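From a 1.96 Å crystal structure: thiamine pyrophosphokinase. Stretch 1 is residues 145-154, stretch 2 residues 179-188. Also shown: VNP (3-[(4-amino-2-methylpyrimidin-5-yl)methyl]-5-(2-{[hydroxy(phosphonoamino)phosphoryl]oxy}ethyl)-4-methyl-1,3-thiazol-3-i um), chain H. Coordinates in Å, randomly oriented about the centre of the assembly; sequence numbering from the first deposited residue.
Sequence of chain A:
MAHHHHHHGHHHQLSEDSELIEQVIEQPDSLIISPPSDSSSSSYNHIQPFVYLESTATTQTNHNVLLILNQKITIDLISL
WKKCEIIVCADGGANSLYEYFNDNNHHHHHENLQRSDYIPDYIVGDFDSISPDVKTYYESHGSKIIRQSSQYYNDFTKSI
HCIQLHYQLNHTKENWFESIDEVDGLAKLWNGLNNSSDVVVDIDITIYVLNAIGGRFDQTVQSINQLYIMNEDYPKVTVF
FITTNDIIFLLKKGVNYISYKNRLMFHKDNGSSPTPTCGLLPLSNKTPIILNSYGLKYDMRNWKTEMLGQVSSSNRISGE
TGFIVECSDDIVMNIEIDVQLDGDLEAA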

# COMPACT_ATOMS: atom_id res chain seq x y z
N ILE A 145 24.15 -4.15 -17.70
CA ILE A 145 24.25 -3.78 -16.29
C ILE A 145 24.49 -2.30 -16.06
O ILE A 145 25.46 -1.73 -16.56
CB ILE A 145 25.40 -4.54 -15.62
CG1 ILE A 145 25.25 -6.05 -15.86
CG2 ILE A 145 25.44 -4.21 -14.13
CD1 ILE A 145 23.92 -6.62 -15.42
N ILE A 146 23.61 -1.67 -15.28
CA ILE A 146 23.77 -0.26 -14.97
C ILE A 146 23.74 -0.06 -13.47
O ILE A 146 22.68 0.06 -12.86
CB ILE A 146 22.65 0.58 -15.61
CG1 ILE A 146 22.60 0.34 -17.12
CG2 ILE A 146 22.88 2.06 -15.33
CD1 ILE A 146 21.51 1.12 -17.84
N ARG A 147 24.92 -0.03 -12.86
CA ARG A 147 25.02 0.16 -11.42
C ARG A 147 24.96 1.65 -11.07
O ARG A 147 25.64 2.47 -11.69
CB ARG A 147 26.32 -0.44 -10.88
CG ARG A 147 26.45 -0.38 -9.36
CD ARG A 147 27.41 -1.43 -8.83
NE ARG A 147 27.39 -1.50 -7.37
CZ ARG A 147 27.77 -2.56 -6.66
NH1 ARG A 147 28.21 -3.65 -7.27
NH2 ARG A 147 27.70 -2.53 -5.33
N GLN A 148 24.13 1.98 -10.09
CA GLN A 148 23.97 3.36 -9.65
C GLN A 148 23.96 3.37 -8.13
O GLN A 148 23.01 2.89 -7.51
CB GLN A 148 22.66 3.94 -10.19
CG GLN A 148 22.58 3.98 -11.70
CD GLN A 148 23.43 5.09 -12.31
OE1 GLN A 148 24.64 4.95 -12.50
NE2 GLN A 148 22.79 6.22 -12.59
N SER A 149 25.02 3.91 -7.53
CA SER A 149 25.14 3.94 -6.08
C SER A 149 24.45 5.11 -5.39
O SER A 149 24.47 5.19 -4.16
CB SER A 149 26.61 3.93 -5.69
OG SER A 149 27.24 5.14 -6.06
N SER A 150 23.84 6.02 -6.14
CA SER A 150 23.19 7.17 -5.52
C SER A 150 22.27 6.78 -4.37
O SER A 150 21.50 5.82 -4.47
CB SER A 150 22.36 7.95 -6.53
OG SER A 150 21.58 8.92 -5.84
N GLN A 151 22.34 7.56 -3.29
CA GLN A 151 21.55 7.34 -2.09
C GLN A 151 20.29 8.18 -2.06
O GLN A 151 19.56 8.19 -1.06
CB GLN A 151 22.38 7.69 -0.85
CG GLN A 151 23.69 6.95 -0.78
CD GLN A 151 23.47 5.47 -0.92
OE1 GLN A 151 24.42 4.68 -0.94
NE2 GLN A 151 22.21 5.08 -1.00
N TYR A 152 20.02 8.88 -3.15
CA TYR A 152 18.86 9.75 -3.21
C TYR A 152 17.76 9.31 -4.16
O TYR A 152 16.68 9.90 -4.18
CB TYR A 152 19.35 11.18 -3.48
CG TYR A 152 20.13 11.71 -2.30
CD1 TYR A 152 19.52 12.50 -1.33
CD2 TYR A 152 21.46 11.31 -2.07
CE1 TYR A 152 20.19 12.87 -0.17
CE2 TYR A 152 22.13 11.68 -0.91
CZ TYR A 152 21.49 12.46 0.04
OH TYR A 152 22.14 12.82 1.20
N TYR A 153 18.02 8.26 -4.93
CA TYR A 153 17.04 7.70 -5.87
C TYR A 153 17.00 6.19 -5.59
O TYR A 153 18.04 5.59 -5.32
CB TYR A 153 17.49 7.92 -7.31
CG TYR A 153 17.67 9.36 -7.73
CD1 TYR A 153 16.59 10.10 -8.21
CD2 TYR A 153 18.92 9.96 -7.69
CE1 TYR A 153 16.75 11.42 -8.64
CE2 TYR A 153 19.10 11.28 -8.12
CZ TYR A 153 18.01 12.00 -8.60
OH TYR A 153 18.19 13.29 -9.05
N ASN A 154 15.82 5.58 -5.66
CA ASN A 154 15.74 4.13 -5.43
C ASN A 154 15.86 3.36 -6.75
O ASN A 154 15.88 3.95 -7.83
CB ASN A 154 14.44 3.75 -4.71
CG ASN A 154 13.19 4.04 -5.54
OD1 ASN A 154 13.26 4.24 -6.75
ND2 ASN A 154 12.04 4.06 -4.87
N SER A 179 29.98 3.87 -19.31
CA SER A 179 30.73 5.07 -19.02
C SER A 179 29.93 6.23 -18.43
O SER A 179 30.41 7.36 -18.39
CB SER A 179 31.48 5.55 -20.27
OG SER A 179 32.58 4.70 -20.54
N ILE A 180 28.70 5.96 -18.00
CA ILE A 180 27.89 7.02 -17.39
C ILE A 180 28.36 7.11 -15.95
O ILE A 180 29.01 6.19 -15.45
CB ILE A 180 26.38 6.69 -17.39
CG1 ILE A 180 26.10 5.52 -16.45
CG2 ILE A 180 25.92 6.38 -18.80
CD1 ILE A 180 24.63 5.33 -16.15
N ASP A 181 28.06 8.22 -15.28
CA ASP A 181 28.48 8.37 -13.90
C ASP A 181 27.91 7.24 -13.05
O ASP A 181 26.73 6.89 -13.18
CB ASP A 181 28.04 9.73 -13.36
CG ASP A 181 28.57 10.01 -11.97
OD1 ASP A 181 28.10 9.36 -11.01
OD2 ASP A 181 29.46 10.87 -11.85
N GLU A 182 28.75 6.67 -12.19
CA GLU A 182 28.41 5.54 -11.33
C GLU A 182 27.47 5.84 -10.16
O GLU A 182 26.89 4.92 -9.59
CB GLU A 182 29.68 4.92 -10.77
CG GLU A 182 30.56 4.26 -11.80
CD GLU A 182 31.87 3.77 -11.22
OE1 GLU A 182 31.84 3.11 -10.15
OE2 GLU A 182 32.93 4.03 -11.82
N VAL A 183 27.33 7.10 -9.79
CA VAL A 183 26.46 7.47 -8.69
C VAL A 183 25.05 7.74 -9.18
O VAL A 183 24.10 7.05 -8.81
CB VAL A 183 27.00 8.71 -7.94
CG1 VAL A 183 26.07 9.09 -6.79
CG2 VAL A 183 28.40 8.42 -7.41
N ASP A 184 24.90 8.75 -10.04
CA ASP A 184 23.59 9.09 -10.56
C ASP A 184 23.63 9.50 -12.02
O ASP A 184 22.96 10.44 -12.44
CB ASP A 184 22.98 10.21 -9.70
CG ASP A 184 23.92 11.38 -9.52
OD1 ASP A 184 25.13 11.24 -9.82
OD2 ASP A 184 23.47 12.46 -9.07
N GLY A 185 24.44 8.78 -12.80
CA GLY A 185 24.57 9.08 -14.22
C GLY A 185 23.24 9.07 -14.96
O GLY A 185 22.99 9.92 -15.81
N LEU A 186 22.39 8.10 -14.65
CA LEU A 186 21.09 8.01 -15.30
C LEU A 186 20.27 9.27 -15.03
O LEU A 186 19.68 9.85 -15.95
CB LEU A 186 20.30 6.79 -14.81
CG LEU A 186 20.86 5.40 -15.14
CD1 LEU A 186 19.95 4.34 -14.52
CD2 LEU A 186 20.94 5.22 -16.65
N ALA A 187 20.24 9.68 -13.77
CA ALA A 187 19.50 10.87 -13.37
C ALA A 187 20.07 12.10 -14.06
O ALA A 187 19.33 12.93 -14.59
CB ALA A 187 19.56 11.04 -11.86
N LYS A 188 21.39 12.22 -14.04
CA LYS A 188 22.06 13.35 -14.68
C LYS A 188 21.75 13.34 -16.17
O LYS A 188 21.24 14.32 -16.70
CB LYS A 188 23.57 13.28 -14.47
CG LYS A 188 24.01 13.49 -13.03
CD LYS A 188 25.52 13.37 -12.89
CE LYS A 188 25.96 13.62 -11.46
NZ LYS A 188 27.44 13.56 -11.31
O2G VNP H . 18.11 0.25 -0.25
PG VNP H . 16.62 -0.33 -0.39
O3G VNP H . 15.83 -0.06 0.83
O1G VNP H . 16.78 -1.91 -0.66
N3B VNP H . 15.94 0.31 -1.72
PB VNP H . 16.99 0.67 -2.89
O2B VNP H . 16.24 1.09 -4.09
O1B VNP H . 17.92 -0.48 -3.04
O1 VNP H . 17.83 1.91 -2.31
C7 VNP H . 17.26 3.18 -1.96
C12 VNP H . 18.36 4.22 -2.15
C11 VNP H . 18.03 5.66 -1.74
C10 VNP H . 18.12 5.98 -0.25
CM4 VNP H . 19.09 5.27 0.70
S1 VNP H . 16.36 6.30 -2.12
C9 VNP H . 16.36 7.35 -0.72
N5 VNP H . 17.26 6.92 0.17
C7A VNP H . 17.26 7.36 1.57
C5A VNP H . 16.68 8.77 1.77
C6A VNP H . 15.53 8.85 2.53
N1A VNP H . 15.01 10.03 2.86
C2A VNP H . 15.59 11.17 2.45
CM2 VNP H . 14.99 12.51 2.87
N3A VNP H . 16.70 11.13 1.70
C4A VNP H . 17.26 9.97 1.35
N4A VNP H . 18.35 9.97 0.59
O HOH W 1 22.68 11.22 -5.99

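Segments distant in sequence are often joined by a few backbone hydrogen bonds, with side chains filling the space around them, and these two stretches of thiamine pyrophosphokinase illustrate the principle. Just past the strand 145-147, the chain offers two consecutive amides to the loop that leads into the helix beginning at G185. S149 N donates to E182 O at 3.0 Å, nearly straight at 165°, and S150 N donates to V183 O at 2.9 Å, more bent at 139°. The same carbonyl, E182 O, also receives a CA-H contact from Q148 CA at 3.3 Å.

The accepting loop is itself braced. D181 OD1 accepts a hydrogen bond from V183 N at 2.7 Å, while K188 NZ forms salt bridges with D181 OD2 at 3.4 Å and D184 OD1 at 3.6 Å, tying the loop to the first turn of the helix. Across the junction, S150 OG lies 2.6 Å from a water that donates a weak hydrogen bond to D184 OD2 at 3.4 Å; S150 OG also accepts from Y152 N at 3.1 Å, so this small hydroxyl serves its own turn as well.

Q148 is buried and gives the other stretch 90 Å² of its surface, the largest share of any residue here, its bent side chain (m, m) bringing its end nearer to the loop and helix start. Beside it, apolar packing takes over: I146 CG2 meets both I180 CD1 and L186 CD1 at 3.8 Å, branched apolar side chains that pack against one another beside the Q148 side chain. Farther along, A187 CB sits over one face of the Y153 ring, 4.1 Å from its centroid, a CH-pi contact in which the short methyl lets the broad ring lie close to the helix. Altogether the contact buries 503 Å².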